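Local coordinates for xenavidin (Xenopus tropicalis, PDB 2UZ2), which binds biotin inside a beta-barrel subunit that assembles, as in other avidins, into a tetramer, at residues Glu30-Tyr35 against Pro50-Gln55; Thr58-Phe63 against Gln81-Glu86; Ile91-Trp96 against Ala116-Arg121. All coordinates share one frame; numbering follows the deposited sequence.

Contact 1: residues Glu30-Tyr35 against Pro50-Gln55; sequences EFTGTY and PLTGYQ. With BTN (biotin), chain D.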
loop_
_atom_site.group_PDB
_atom_site.type_symbol
_atom_site.label_atom_id
_atom_site.label_comp_id
_atom_site.label_asym_id
_atom_site.label_seq_id
_atom_site.Cartn_x
_atom_site.Cartn_y
_atom_site.Cartn_z
ATOM N N GLU B 30 12.171 -15.683 15.350
ATOM C CA GLU B 30 10.826 -15.347 15.866
ATOM C C GLU B 30 10.944 -14.409 17.038
ATOM O O GLU B 30 11.814 -14.576 17.894
ATOM C CB GLU B 30 10.105 -16.633 16.288
ATOM C CG GLU B 30 8.583 -16.454 16.611
ATOM C CD GLU B 30 7.885 -17.819 16.781
ATOM O OE1 GLU B 30 8.550 -18.867 16.562
ATOM O OE2 GLU B 30 6.672 -17.834 17.097
ATOM N N PHE B 31 10.046 -13.434 17.116
ATOM C CA PHE B 31 10.045 -12.566 18.256
ATOM C C PHE B 31 8.640 -12.288 18.745
ATOM O O PHE B 31 7.651 -12.460 18.000
ATOM C CB PHE B 31 10.859 -11.259 18.004
ATOM C CG PHE B 31 10.340 -10.356 16.904
ATOM C CD1 PHE B 31 9.288 -9.459 17.158
ATOM C CD2 PHE B 31 10.933 -10.353 15.637
ATOM C CE1 PHE B 31 8.824 -8.579 16.157
ATOM C CE2 PHE B 31 10.465 -9.478 14.605
ATOM C CZ PHE B 31 9.396 -8.585 14.893
ATOM N N THR B 32 8.576 -11.841 19.992
ATOM C CA THR B 32 7.307 -11.470 20.610
ATOM C C THR B 32 7.489 -10.162 21.365
ATOM O O THR B 32 8.608 -9.768 21.685
ATOM C CB THR B 32 6.787 -12.547 21.584
ATOM O OG1 THR B 32 7.608 -12.577 22.750
ATOM C CG2 THR B 32 6.825 -13.927 20.957
ATOM N N GLY B 33 6.383 -9.484 21.626
ATOM C CA GLY B 33 6.444 -8.242 22.361
ATOM C C GLY B 33 5.084 -7.601 22.469
ATOM O O GLY B 33 4.049 -8.279 22.450
ATOM N N THR B 34 5.115 -6.296 22.647
ATOM C CA THR B 34 3.858 -5.539 22.771
ATOM C C THR B 34 3.933 -4.225 22.023
ATOM O O THR B 34 5.007 -3.698 21.750
ATOM C CB THR B 34 3.511 -5.226 24.236
ATOM O OG1 THR B 34 4.574 -4.473 24.856
ATOM C CG2 THR B 34 3.268 -6.504 25.027
ATOM N N TYR B 35 2.760 -3.672 21.757
ATOM C CA TYR B 35 2.693 -2.376 21.078
ATOM C C TYR B 35 1.683 -1.520 21.817
ATOM O O TYR B 35 0.549 -1.956 22.133
ATOM C CB TYR B 35 2.248 -2.588 19.638
ATOM C CG TYR B 35 2.561 -1.427 18.755
ATOM C CD1 TYR B 35 3.700 -1.447 17.921
ATOM C CD2 TYR B 35 1.714 -0.346 18.692
ATOM C CE1 TYR B 35 3.973 -0.377 17.065
ATOM C CE2 TYR B 35 2.006 0.741 17.847
ATOM C CZ TYR B 35 3.144 0.697 17.043
ATOM O OH TYR B 35 3.378 1.802 16.220
ATOM N N PRO B 50 -0.596 -7.353 22.239
ATOM C CA PRO B 50 0.507 -8.259 21.933
ATOM C C PRO B 50 0.904 -8.296 20.460
ATOM O O PRO B 50 0.087 -8.031 19.586
ATOM C CB PRO B 50 -0.060 -9.613 22.335
ATOM C CG PRO B 50 -1.568 -9.486 22.031
ATOM C CD PRO B 50 -1.874 -8.063 22.451
ATOM N N LEU B 51 2.146 -8.706 20.194
ATOM C CA LEU B 51 2.582 -8.886 18.823
ATOM C C LEU B 51 3.444 -10.127 18.699
ATOM O O LEU B 51 4.061 -10.568 19.694
ATOM C CB LEU B 51 3.389 -7.667 18.334
ATOM C CG LEU B 51 4.758 -7.400 18.993
ATOM C CD1 LEU B 51 5.941 -8.033 18.274
ATOM C CD2 LEU B 51 4.964 -5.901 19.048
ATOM N N THR B 52 3.496 -10.647 17.475
ATOM C CA THR B 52 4.405 -11.771 17.131
ATOM C C THR B 52 4.957 -11.488 15.739
ATOM O O THR B 52 4.248 -10.916 14.882
ATOM C CB THR B 52 3.676 -13.136 17.089
ATOM O OG1 THR B 52 4.650 -14.194 17.040
ATOM C CG2 THR B 52 2.768 -13.254 15.842
ATOM N N GLY B 53 6.207 -11.874 15.496
ATOM C CA GLY B 53 6.762 -11.679 14.170
ATOM C C GLY B 53 8.089 -12.383 14.033
ATOM O O GLY B 53 8.427 -13.293 14.819
ATOM N N TYR B 54 8.793 -11.998 12.979
ATOM C CA TYR B 54 10.125 -12.576 12.688
ATOM C C TYR B 54 11.041 -11.518 12.161
ATOM O O TYR B 54 10.597 -10.628 11.417
ATOM C CB TYR B 54 10.049 -13.589 11.574
ATOM C CG TYR B 54 9.272 -14.848 11.801
ATOM C CD1 TYR B 54 9.817 -15.947 12.454
ATOM C CD2 TYR B 54 7.990 -14.918 11.266
ATOM C CE1 TYR B 54 9.044 -17.123 12.608
ATOM C CE2 TYR B 54 7.267 -16.000 11.373
ATOM C CZ TYR B 54 7.734 -17.075 12.030
ATOM O OH TYR B 54 6.905 -18.145 12.100
ATOM N N GLN B 55 12.320 -11.663 12.513
ATOM C CA GLN B 55 13.387 -10.928 11.846
ATOM C C GLN B 55 14.356 -11.885 11.213
ATOM O O GLN B 55 14.503 -13.029 11.689
ATOM C CB GLN B 55 14.133 -10.006 12.817
ATOM C CG GLN B 55 14.939 -10.703 13.918
ATOM C CD GLN B 55 15.959 -9.814 14.588
ATOM O OE1 GLN B 55 15.812 -9.503 15.768
ATOM N NE2 GLN B 55 17.011 -9.408 13.865
HETATM C C11 BTN D . -8.024 0.535 16.058
HETATM O O11 BTN D . -8.942 -0.128 15.521
HETATM O O12 BTN D . -8.278 1.720 16.387
HETATM C C10 BTN D . -6.653 -0.065 16.310
HETATM C C9 BTN D . -5.582 0.998 16.528
HETATM C C8 BTN D . -4.890 1.366 15.203
HETATM C C7 BTN D . -3.518 1.986 15.401
HETATM C C2 BTN D . -2.822 2.318 14.074
HETATM S S1 BTN D . -2.324 0.929 13.291
HETATM C C6 BTN D . -1.054 1.835 12.336
HETATM C C5 BTN D . -0.666 3.132 13.023
HETATM N N1 BTN D . 0.637 3.127 13.694
HETATM C C3 BTN D . 0.486 3.358 15.007
HETATM O O3 BTN D . 1.494 3.736 15.912
HETATM N N2 BTN D . -0.793 3.225 15.351
HETATM C C4 BTN D . -1.650 3.308 14.177
HETATM O O HOH W 1 7.750 -20.074 13.644
#
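Phe31 and Leu51 meet inside the avidin beta-barrel, where strands 30-36 and 49-55 run antiparallel, the first ending at the biotin pocket. Phe31 and Gly53 form a hydrogen-bonded pair, Phe31 N to Gly53 O at 2.8 Å and 167° at the hydrogen. Phe31 CG lies between its backbone N and carbonyl carbon (chi1 63°), which folds the ring back over Gly53, whose CA sits 4.2 Å from the ring centroid in a CH-pi contact. Glycine suits this place, since a CB would press on Phe31 CZ. At the ring's edge, CE1 meets Leu51 CD1 at 3.6 Å, while Leu51 CG lies 3.5 Å from Gly33 C. An alanine at Phe31 would probably open a gap above Gly53 and leave Leu51 CD1 without its aromatic neighbour. On the face carrying Glu30 and Tyr54, a water joins Glu30 OE1 to Tyr54 OH, while Thr52 OG1 bonds Thr52 of the second subunit. Where strand 30-36 reaches the pocket, Tyr35 OH donates to biotin O3 over 2.7 Å, near the plane of its ring. That bond, one of several to biotin alongside those of Ser18 and Thr37, would probably draw electron density onto the ureido oxygen.

Contact 2: residues Thr58-Phe63 against Gln81-Glu86; sequences TEKPTF and QCFLNE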
loop_
_atom_site.group_PDB
_atom_site.type_symbol
_atom_site.label_atom_id
_atom_site.label_comp_id
_atom_site.label_asym_id
_atom_site.label_seq_id
_atom_site.Cartn_x
_atom_site.Cartn_y
_atom_site.Cartn_z
ATOM N N THR B 58 20.552 -11.071 10.293
ATOM C CA THR B 58 21.577 -10.650 9.364
ATOM C C THR B 58 21.966 -9.220 9.699
ATOM O O THR B 58 21.306 -8.562 10.503
ATOM C CB THR B 58 20.993 -10.607 7.890
ATOM O OG1 THR B 58 19.935 -9.659 7.802
ATOM C CG2 THR B 58 20.511 -11.997 7.436
ATOM N N GLU B 59 23.015 -8.723 9.040
ATOM C CA GLU B 59 23.256 -7.306 9.062
ATOM C C GLU B 59 22.039 -6.641 8.432
ATOM O O GLU B 59 21.431 -7.169 7.493
ATOM C CB GLU B 59 24.471 -6.920 8.240
ATOM C CG GLU B 59 24.879 -5.467 8.499
ATOM C CD GLU B 59 26.181 -5.052 7.842
ATOM O OE1 GLU B 59 26.863 -5.908 7.230
ATOM O OE2 GLU B 59 26.529 -3.853 7.950
ATOM N N LYS B 60 21.691 -5.489 8.974
ATOM C CA LYS B 60 20.581 -4.675 8.489
ATOM C C LYS B 60 19.315 -5.529 8.309
ATOM O O LYS B 60 18.781 -5.664 7.207
ATOM C CB LYS B 60 20.967 -3.932 7.210
ATOM C CG LYS B 60 22.180 -3.040 7.391
ATOM C CD LYS B 60 22.627 -2.486 6.046
ATOM C CE LYS B 60 23.941 -1.764 6.175
ATOM N NZ LYS B 60 24.844 -2.162 5.062
ATOM N N PRO B 61 18.833 -6.104 9.409
ATOM C CA PRO B 61 17.801 -7.122 9.306
ATOM C C PRO B 61 16.452 -6.564 8.817
ATOM O O PRO B 61 15.994 -5.525 9.286
ATOM C CB PRO B 61 17.658 -7.611 10.757
ATOM C CG PRO B 61 18.028 -6.422 11.608
ATOM C CD PRO B 61 19.194 -5.826 10.814
ATOM N N THR B 62 15.802 -7.303 7.925
ATOM C CA THR B 62 14.373 -7.105 7.626
ATOM C C THR B 62 13.543 -7.815 8.683
ATOM O O THR B 62 14.070 -8.692 9.402
ATOM C CB THR B 62 14.013 -7.687 6.264
ATOM O OG1 THR B 62 14.453 -9.066 6.230
ATOM C CG2 THR B 62 14.701 -6.902 5.179
ATOM N N PHE B 63 12.271 -7.452 8.815
ATOM C CA PHE B 63 11.430 -8.083 9.855
ATOM C C PHE B 63 9.976 -7.813 9.518
ATOM O O PHE B 63 9.678 -6.963 8.659
ATOM C CB PHE B 63 11.736 -7.464 11.230
ATOM C CG PHE B 63 11.598 -5.950 11.237
ATOM C CD1 PHE B 63 10.367 -5.350 11.447
ATOM C CD2 PHE B 63 12.723 -5.161 11.028
ATOM C CE1 PHE B 63 10.232 -3.929 11.432
ATOM C CE2 PHE B 63 12.613 -3.766 11.028
ATOM C CZ PHE B 63 11.381 -3.154 11.207
ATOM N N GLN B 81 12.901 -2.654 7.665
ATOM C CA GLN B 81 14.304 -3.004 7.746
ATOM C C GLN B 81 14.984 -2.058 8.710
ATOM O O GLN B 81 14.661 -0.883 8.774
ATOM C CB GLN B 81 14.957 -2.960 6.367
ATOM C CG GLN B 81 16.397 -3.588 6.318
ATOM C CD GLN B 81 16.969 -3.706 4.905
ATOM O OE1 GLN B 81 16.329 -3.340 3.914
ATOM N NE2 GLN B 81 18.198 -4.185 4.815
ATOM N N CYS B 82 15.942 -2.589 9.459
ATOM C CA CYS B 82 16.749 -1.781 10.364
ATOM C C CYS B 82 18.046 -1.312 9.696
ATOM O O CYS B 82 18.771 -2.108 9.057
ATOM C CB CYS B 82 17.075 -2.595 11.630
ATOM S SG CYS B 82 17.885 -1.597 12.930
ATOM N N PHE B 83 18.348 -0.021 9.856
ATOM C CA PHE B 83 19.621 0.529 9.393
ATOM C C PHE B 83 20.296 1.315 10.522
ATOM O O PHE B 83 19.685 1.566 11.574
ATOM C CB PHE B 83 19.386 1.455 8.196
ATOM C CG PHE B 83 18.762 0.785 6.997
ATOM C CD1 PHE B 83 19.556 0.135 6.050
ATOM C CD2 PHE B 83 17.386 0.846 6.789
ATOM C CE1 PHE B 83 18.966 -0.462 4.926
ATOM C CE2 PHE B 83 16.791 0.246 5.661
ATOM C CZ PHE B 83 17.600 -0.393 4.728
ATOM N N LEU B 84 21.561 1.669 10.335
ATOM C CA LEU B 84 22.170 2.707 11.157
ATOM C C LEU B 84 22.167 4.003 10.366
ATOM O O LEU B 84 22.580 4.018 9.198
ATOM C CB LEU B 84 23.598 2.325 11.560
ATOM C CG LEU B 84 23.714 1.064 12.423
ATOM C CD1 LEU B 84 25.154 0.724 12.742
ATOM C CD2 LEU B 84 22.901 1.218 13.728
ATOM N N ASN B 85 21.699 5.088 10.982
ATOM C CA ASN B 85 21.723 6.397 10.328
ATOM C C ASN B 85 23.125 7.024 10.332
ATOM O O ASN B 85 24.116 6.375 10.716
ATOM C CB ASN B 85 20.661 7.350 10.921
ATOM C CG ASN B 85 20.969 7.779 12.370
ATOM O OD1 ASN B 85 22.076 7.594 12.881
ATOM N ND2 ASN B 85 19.968 8.350 13.035
ATOM N N GLU B 86 23.198 8.284 9.905
ATOM C CA GLU B 86 24.429 9.075 9.904
ATOM C C GLU B 86 25.147 9.068 11.257
ATOM O O GLU B 86 26.369 8.877 11.323
ATOM C CB GLU B 86 24.114 10.529 9.527
ATOM C CG GLU B 86 23.176 10.701 8.331
ATOM C CD GLU B 86 23.905 11.030 7.034
ATOM O OE1 GLU B 86 25.101 10.678 6.902
ATOM O OE2 GLU B 86 23.273 11.643 6.139
#
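Gln81, Lys60 and Cys82 carry the contact at the open end of the hairpin formed by strands 62-68 and 75-84, two neighbouring staves of the avidin barrel. Thr62 and Gln81 form an antiparallel non-hydrogen-bonded pair, and beyond them the chain at Lys60 and Pro61 folds over strand 75-84.

Gln81 has the most surface buried. Its CG stands anti to the backbone N (chi1 -169°) and the chain runs on extended, so the amide extends past Thr62 to the backbone of Lys60. NE2 donates to Lys60 O over 2.9 Å, with 148° at the hydrogen, and Thr62 CG2 packs against Gln81 CG at 3.9 Å. Glutamine suits the place because its amide has both a donor and an acceptor: NE2 serves Lys60 O, while OE1 accepts from Arg99 and Gln102 of the second subunit.

Besides its backbone, Lys60 contributes its aliphatic chain. Its CB lies 3.4 Å from Cys82 O, and CD comes within 4.0 Å of Phe83 CD1, the two side chains crossing at about a right angle. The ammonium group bonds Glu103 O of the second subunit; its salt bridge to Glu59 is long.

Cys82 is held by its backbone and its sulfur alike. Its N donates to Pro61 O in a nearly straight bond of 166°, and SG forms a disulfide with Cys6, tying the strand to the N-terminal end of the chain. Cys82 O, buried here without a hydrogen-bonding partner, receives a CA-H contact from Lys60. The compact, apolar ring of Pro61 covers the base of the cysteine, its CG 3.9 Å from Cys82 CB.

Contact 3: residues Ile91-Trp96 against Ala116-Arg121; sequences ILHTMW and ANTFTR. With BTN (biotin), chain D.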
loop_
_atom_site.group_PDB
_atom_site.type_symbol
_atom_site.label_atom_id
_atom_site.label_comp_id
_atom_site.label_asym_id
_atom_site.label_seq_id
_atom_site.Cartn_x
_atom_site.Cartn_y
_atom_site.Cartn_z
ATOM N N ILE B 91 17.671 2.691 13.400
ATOM C CA ILE B 91 16.377 3.166 12.918
ATOM C C ILE B 91 15.646 2.031 12.203
ATOM O O ILE B 91 16.266 1.274 11.449
ATOM C CB ILE B 91 16.513 4.408 11.976
ATOM C CG1 ILE B 91 17.308 5.535 12.665
ATOM C CG2 ILE B 91 15.144 4.889 11.484
ATOM C CD1 ILE B 91 17.192 6.890 11.984
ATOM N N LEU B 92 14.348 1.906 12.454
ATOM C CA LEU B 92 13.570 0.905 11.746
ATOM C C LEU B 92 12.686 1.663 10.771
ATOM O O LEU B 92 11.820 2.441 11.213
ATOM C CB LEU B 92 12.685 0.103 12.693
ATOM C CG LEU B 92 13.315 -0.433 13.974
ATOM C CD1 LEU B 92 12.286 -1.197 14.791
ATOM C CD2 LEU B 92 14.475 -1.333 13.612
ATOM N N HIS B 93 12.888 1.434 9.477
ATOM C CA HIS B 93 11.976 1.922 8.445
ATOM C C HIS B 93 10.906 0.889 8.169
ATOM O O HIS B 93 11.212 -0.215 7.742
ATOM C CB HIS B 93 12.714 2.264 7.135
ATOM C CG HIS B 93 13.603 3.459 7.228
ATOM N ND1 HIS B 93 13.145 4.701 7.610
ATOM C CD2 HIS B 93 14.905 3.620 6.913
ATOM C CE1 HIS B 93 14.146 5.564 7.580
ATOM N NE2 HIS B 93 15.228 4.930 7.168
ATOM N N THR B 94 9.638 1.265 8.364
ATOM C CA THR B 94 8.524 0.342 8.222
ATOM C C THR B 94 7.395 0.905 7.364
ATOM O O THR B 94 7.221 2.109 7.222
ATOM C CB THR B 94 7.875 -0.024 9.583
ATOM O OG1 THR B 94 7.081 1.060 10.074
ATOM C CG2 THR B 94 9.002 -0.439 10.639
ATOM N N MET B 95 6.662 -0.033 6.799
ATOM C CA MET B 95 5.349 0.289 6.290
ATOM C C MET B 95 4.367 -0.665 6.912
ATOM O O MET B 95 4.747 -1.750 7.405
ATOM C CB MET B 95 5.356 0.204 4.789
ATOM C CG MET B 95 6.380 1.168 4.228
ATOM S SD MET B 95 6.080 1.468 2.519
ATOM C CE MET B 95 4.685 2.600 2.654
ATOM N N TRP B 96 3.114 -0.249 6.985
ATOM C CA TRP B 96 2.112 -1.029 7.679
ATOM C C TRP B 96 0.795 -1.099 6.925
ATOM O O TRP B 96 0.532 -0.239 6.097
ATOM C CB TRP B 96 1.850 -0.484 9.117
ATOM C CG TRP B 96 1.590 1.007 9.220
ATOM C CD1 TRP B 96 2.491 1.968 9.544
ATOM C CD2 TRP B 96 0.346 1.678 9.023
ATOM N NE1 TRP B 96 1.901 3.221 9.554
ATOM C CE2 TRP B 96 0.578 3.072 9.243
ATOM C CE3 TRP B 96 -0.942 1.257 8.679
ATOM C CZ2 TRP B 96 -0.439 4.033 9.142
ATOM C CZ3 TRP B 96 -1.968 2.247 8.557
ATOM C CH2 TRP B 96 -1.701 3.594 8.806
ATOM N N ALA B 116 3.325 4.581 6.671
ATOM C CA ALA B 116 4.770 4.341 6.911
ATOM C C ALA B 116 5.102 4.874 8.288
ATOM O O ALA B 116 4.580 5.932 8.678
ATOM C CB ALA B 116 5.579 5.105 5.868
ATOM N N ASN B 117 6.021 4.227 9.001
ATOM C CA ASN B 117 6.600 4.931 10.131
ATOM C C ASN B 117 8.029 4.536 10.321
ATOM O O ASN B 117 8.420 3.412 9.963
ATOM C CB ASN B 117 5.858 4.602 11.412
ATOM C CG ASN B 117 4.622 5.453 11.604
ATOM O OD1 ASN B 117 3.535 4.961 11.369
ATOM N ND2 ASN B 117 4.781 6.748 11.986
ATOM N N THR B 118 8.801 5.458 10.876
ATOM C CA THR B 118 10.172 5.124 11.274
ATOM C C THR B 118 10.221 5.090 12.808
ATOM O O THR B 118 9.650 5.963 13.496
ATOM C CB THR B 118 11.236 6.094 10.663
ATOM O OG1 THR B 118 11.332 5.881 9.236
ATOM C CG2 THR B 118 12.601 5.871 11.273
ATOM N N PHE B 119 10.886 4.070 13.336
ATOM C CA PHE B 119 11.043 3.915 14.789
ATOM C C PHE B 119 12.480 4.193 15.188
ATOM O O PHE B 119 13.389 3.807 14.474
ATOM C CB PHE B 119 10.661 2.500 15.242
ATOM C CG PHE B 119 9.191 2.190 15.093
ATOM C CD1 PHE B 119 8.330 2.279 16.181
ATOM C CD2 PHE B 119 8.674 1.771 13.858
ATOM C CE1 PHE B 119 6.966 1.981 16.035
ATOM C CE2 PHE B 119 7.320 1.446 13.721
ATOM C CZ PHE B 119 6.474 1.537 14.832
ATOM N N THR B 120 12.677 4.853 16.332
ATOM C CA THR B 120 14.014 5.085 16.869
ATOM C C THR B 120 14.044 4.639 18.338
ATOM O O THR B 120 13.017 4.296 18.917
ATOM C CB THR B 120 14.386 6.556 16.828
ATOM O OG1 THR B 120 13.431 7.291 17.599
ATOM C CG2 THR B 120 14.367 7.078 15.379
ATOM N N ARG B 121 15.218 4.650 18.940
ATOM C CA ARG B 121 15.307 4.401 20.380
ATOM C C ARG B 121 14.792 5.592 21.170
ATOM O O ARG B 121 14.701 6.723 20.655
ATOM C CB ARG B 121 16.743 4.076 20.774
ATOM C CG ARG B 121 17.250 2.860 20.085
ATOM C CD ARG B 121 16.420 1.688 20.437
ATOM N NE ARG B 121 17.138 0.458 20.149
ATOM C CZ ARG B 121 16.716 -0.745 20.516
ATOM N NH1 ARG B 121 15.580 -0.864 21.196
ATOM N NH2 ARG B 121 17.443 -1.821 20.220
HETATM C C11 BTN D . -8.024 0.535 16.058
HETATM O O11 BTN D . -8.942 -0.128 15.521
HETATM O O12 BTN D . -8.278 1.720 16.387
HETATM C C10 BTN D . -6.653 -0.065 16.310
HETATM C C9 BTN D . -5.582 0.998 16.528
HETATM C C8 BTN D . -4.890 1.366 15.203
HETATM C C7 BTN D . -3.518 1.986 15.401
HETATM C C2 BTN D . -2.822 2.318 14.074
HETATM S S1 BTN D . -2.324 0.929 13.291
HETATM C C6 BTN D . -1.054 1.835 12.336
HETATM C C5 BTN D . -0.666 3.132 13.023
HETATM N N1 BTN D . 0.637 3.127 13.694
HETATM C C3 BTN D . 0.486 3.358 15.007
HETATM O O3 BTN D . 1.494 3.736 15.912
HETATM N N2 BTN D . -0.793 3.225 15.351
HETATM C C4 BTN D . -1.650 3.308 14.177
#
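Trp96 and Asn117 meet at the wall of the biotin pocket, where strands 90-99 and 112-121 pair antiparallel in the barrel. Trp96 CB carries CG into the position between the backbone N and the carbonyl carbon (chi1 50°), which swings the indole across toward strand 112-121. Past CG, CD1 approaches Asn117 OD1 at 3.7 Å, and NE1 next to it donates to the same oxygen over 3.0 Å. The bond is bent, 138° at the hydrogen, although the amide and indole planes lie only 13° apart. CD2 and CE2, the atoms of the ring fusion, lie beneath biotin C6, with CD2 at 3.6 Å. CE3, CZ2, CZ3 and CH2 complete the platform: C6 sits over the centre of the indole, so this methylene of the biotin sulfur ring, with C5 beside it, rests on the aromatic face. Trp96 also packs on Trp109 of the fourth subunit.

Farther along the strand pair, Thr94 OG1 donates to Asn117 O at 2.7 Å. Thr94 N binds that oxygen too, so one carbonyl is gripped twice by one residue, while Thr94 OG1 also lies at the edge of the Phe119 ring. Leu92 and Phe119 form a hydrogen-bonded pair on this inward face, their CB atoms 4.0 Å apart. On the other face His93 ND1 and Thr118 OG1 share a hydrogen bond of 2.7 Å, the two side chains lying side by side, and His93 NE2 continues to Glu105 of the second subunit.

Tryptophan suits its site by offering a flat face to the ligand and an N-H to the protein. The bond to Asn117 probably limits rotation of the indole, keeping that face turned toward biotin.

In the fold
Each contact pairs two strands adjacent in one barrel. Contacts 1 and 3 lie on opposite sides of its centre, about 15 Å apart between centres; both touch biotin, one with a hydroxyl and the other with an aromatic face, and Tyr35 packs on Phe119 between them. Contact 2 lies farther out, toward one end, and is also largely buried, but its chemistry is that of a strand end: a side-chain amide bonded to the backbone of the incoming loop, and a disulfide. Strand 62-68 beside strand 49-55 links contacts 1 and 2, and backbone bonds between 81-86 and 91-96 link contacts 2 and 3. Contact 3 is the least buried, and every contact also touches the second subunit.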